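PDB 2FNU: UDP-4-amino-4,6-dideoxy-N-acetyl-beta-L-altrosamine transaminase from Helicobacter pylori, which transfers an amino group from glutamate to a UDP-linked 4-keto sugar, the second step in making pseudaminic acid for flagellin modification. Local coordinates for residues 351-355 with 356-360. Residues are numbered along the deposited sequence; the frame is centred on the assembly and turned at random.
Sequences ANLNL and ESVQN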
ATOM      1  N   ALA B 351      -3.905  21.974 -12.771  1.00 12.98           N
ATOM      2  CA  ALA B 351      -3.292  23.278 -12.496  1.00 12.63           C
ATOM      3  C   ALA B 351      -2.310  23.743 -13.564  1.00 15.54           C
ATOM      4  O   ALA B 351      -1.963  24.925 -13.606  1.00 18.68           O
ATOM      5  CB  ALA B 351      -2.613  23.260 -11.148  1.00 12.99           C
ATOM      6  N   ASN B 352      -1.850  22.829 -14.408  1.00 14.97           N
ATOM      7  CA  ASN B 352      -0.883  23.213 -15.450  1.00 15.92           C
ATOM      8  C   ASN B 352      -1.503  23.452 -16.816  1.00 16.86           C
ATOM      9  O   ASN B 352      -0.781  23.661 -17.796  1.00 19.70           O
ATOM     10  CB  ASN B 352       0.241  22.190 -15.563  1.00 17.11           C
ATOM     11  CG  ASN B 352       1.344  22.405 -14.516  1.00 17.98           C
ATOM     12  OD1 ASN B 352       1.478  23.491 -13.937  1.00 22.70           O
ATOM     13  ND2 ASN B 352       2.152  21.377 -14.298  1.00 20.91           N
ATOM     14  N   LEU B 353      -2.828  23.437 -16.884  1.00 16.43           N
ATOM     15  CA  LEU B 353      -3.530  23.677 -18.134  1.00 16.91           C
ATOM     16  C   LEU B 353      -3.713  25.179 -18.311  1.00 18.83           C
ATOM     17  O   LEU B 353      -4.554  25.790 -17.642  1.00 19.38           O
ATOM     18  CB  LEU B 353      -4.883  22.963 -18.084  1.00 18.20           C
ATOM     19  CG  LEU B 353      -5.624  22.710 -19.393  1.00 21.69           C
ATOM     20  CD1 LEU B 353      -4.807  21.805 -20.314  1.00 19.66           C
ATOM     21  CD2 LEU B 353      -6.992  22.104 -19.069  1.00 19.18           C
ATOM     22  N   ASN B 354      -2.912  25.767 -19.198  1.00 17.00           N
ATOM     23  CA  ASN B 354      -2.901  27.231 -19.326  1.00 17.87           C
ATOM     24  C   ASN B 354      -4.108  27.775 -20.091  1.00 17.41           C
ATOM     25  O   ASN B 354      -4.888  27.025 -20.687  1.00 17.46           O
ATOM     26  CB  ASN B 354      -1.566  27.754 -19.883  1.00 18.93           C
ATOM     27  CG  ASN B 354      -1.325  27.369 -21.333  1.00 22.03           C
ATOM     28  OD1 ASN B 354      -2.246  27.003 -22.056  1.00 20.72           O
ATOM     29  ND2 ASN B 354      -0.076  27.478 -21.773  1.00 28.05           N
ATOM     30  N   LEU B 355      -4.254  29.089 -20.067  1.00 16.31           N
ATOM     31  CA  LEU B 355      -5.431  29.723 -20.635  1.00 15.50           C
ATOM     32  C   LEU B 355      -5.632  29.393 -22.112  1.00 15.61           C
ATOM     33  O   LEU B 355      -6.740  29.076 -22.546  1.00 16.19           O
ATOM     34  CB  LEU B 355      -5.356  31.239 -20.402  1.00 15.81           C
ATOM     35  CG  LEU B 355      -6.414  32.127 -21.047  1.00 17.41           C
ATOM     36  CD1 LEU B 355      -7.779  31.759 -20.537  1.00 15.74           C
ATOM     37  CD2 LEU B 355      -6.115  33.578 -20.745  1.00 16.78           C
ATOM     38  N   GLU B 356      -4.554  29.469 -22.881  1.00 15.63           N
ATOM     39  CA  GLU B 356      -4.621  29.207 -24.313  1.00 13.70           C
ATOM     40  C   GLU B 356      -5.067  27.762 -24.559  1.00 13.81           C
ATOM     41  O   GLU B 356      -5.874  27.485 -25.446  1.00 15.16           O
ATOM     42  CB  GLU B 356      -3.250  29.457 -24.948  1.00 16.43           C
ATOM     43  CG  GLU B 356      -3.174  29.142 -26.434  1.00 19.59           C
ATOM     44  CD  GLU B 356      -1.849  29.543 -27.034  1.00 24.00           C
ATOM     45  OE1 GLU B 356      -0.827  28.927 -26.661  1.00 22.82           O
ATOM     46  OE2 GLU B 356      -1.843  30.475 -27.878  1.00 20.44           O
ATOM     47  N   SER B 357      -4.554  26.842 -23.753  1.00 16.01           N
ATOM     48  CA  SER B 357      -4.942  25.446 -23.887  1.00 15.30           C
ATOM     49  C   SER B 357      -6.421  25.250 -23.608  1.00 14.42           C
ATOM     50  O   SER B 357      -7.116  24.551 -24.353  1.00 14.23           O
ATOM     51  CB  SER B 357      -4.124  24.584 -22.934  1.00 16.93           C
ATOM     52  OG  SER B 357      -2.778  24.529 -23.390  1.00 18.34           O
ATOM     53  N   VAL B 358      -6.915  25.864 -22.540  1.00 15.03           N
ATOM     54  CA  VAL B 358      -8.340  25.732 -22.228  1.00 12.87           C
ATOM     55  C   VAL B 358      -9.210  26.319 -23.347  1.00 13.25           C
ATOM     56  O   VAL B 358     -10.228  25.737 -23.731  1.00 13.16           O
ATOM     57  CB  VAL B 358      -8.709  26.365 -20.868  1.00 12.98           C
ATOM     58  CG1 VAL B 358     -10.215  26.185 -20.556  1.00 14.66           C
ATOM     59  CG2 VAL B 358      -7.899  25.721 -19.765  1.00 16.82           C
ATOM     60  N   GLN B 359      -8.812  27.483 -23.862  1.00 14.94           N
ATOM     61  CA  GLN B 359      -9.568  28.085 -24.965  1.00 14.25           C
ATOM     62  C   GLN B 359      -9.577  27.159 -26.169  1.00 13.56           C
ATOM     63  O   GLN B 359     -10.605  27.003 -26.817  1.00 14.56           O
ATOM     64  CB  GLN B 359      -8.963  29.434 -25.347  1.00 13.04           C
ATOM     65  CG  GLN B 359      -9.137  30.460 -24.232  1.00 13.26           C
ATOM     66  CD  GLN B 359      -8.174  31.642 -24.328  1.00 14.16           C
ATOM     67  OE1 GLN B 359      -7.092  31.543 -24.928  1.00 14.49           O
ATOM     68  NE2 GLN B 359      -8.559  32.767 -23.722  1.00 14.86           N
ATOM     69  N   ASN B 360      -8.439  26.520 -26.459  1.00 14.57           N
ATOM     70  CA  ASN B 360      -8.387  25.603 -27.589  1.00 13.42           C
ATOM     71  C   ASN B 360      -9.214  24.348 -27.388  1.00 15.99           C
ATOM     72  O   ASN B 360      -9.948  23.919 -28.280  1.00 16.63           O
ATOM     73  CB  ASN B 360      -6.952  25.270 -27.982  1.00 15.38           C
ATOM     74  CG  ASN B 360      -6.386  26.303 -28.945  1.00 21.72           C
ATOM     75  OD1 ASN B 360      -6.358  26.083 -30.163  1.00 20.73           O
ATOM     76  ND2 ASN B 360      -6.007  27.467 -28.409  1.00 19.93           N
TER
HETATM   77  O   HOH W   1      -1.271  23.924 -20.907  1.00 24.53           O
HETATM   78  O   HOH W   2      -0.366  26.756 -24.991  1.00 44.01           O
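Asn354 is the N-cap of helix 355-370, the last helix of this aminotransferase chain, and its side-chain oxygen turns forward onto Ser357, three residues on in the first turn. OD1 takes the Ser357 backbone N at 2.9 Å, almost in line with the CG-OD1 bond (166°), and also the hydroxyl OG of Ser357, which comes in from above the amide plane. Asn354 can do this because CG sits between its own backbone N and carbonyl carbon (chi1 68°), folding the amide over the helix start. Two donors therefore grip one oxygen, and a water that accepts from Asn354 N and donates to Ser357 OG links the same two residues. The first main-chain turn begins here too, with Val358 N bonded to Asn354 O at 3.0 Å.

Leu353, directly before the N-cap, and Val358 form a hydrophobic staple, meeting crosswise: CG and CD2 of Leu353 each lie 3.8 Å from Val358 CG2. Phe4 of strand 4-5 packs on Leu353 and Ser357; Thr259 of helix 246-264 touches Val358 and Leu355, and Tyr260 Val358.

Leu355, which loses the most surface, accepts from Gln359 N at its O (2.9 Å), and Gln359 CG lies 3.2 Å from Leu355 O. The Gln359 chain, extended beyond CG, crosses that of Leu355 at a slant and brings NE2 to 3.4 Å from Leu355 CD1.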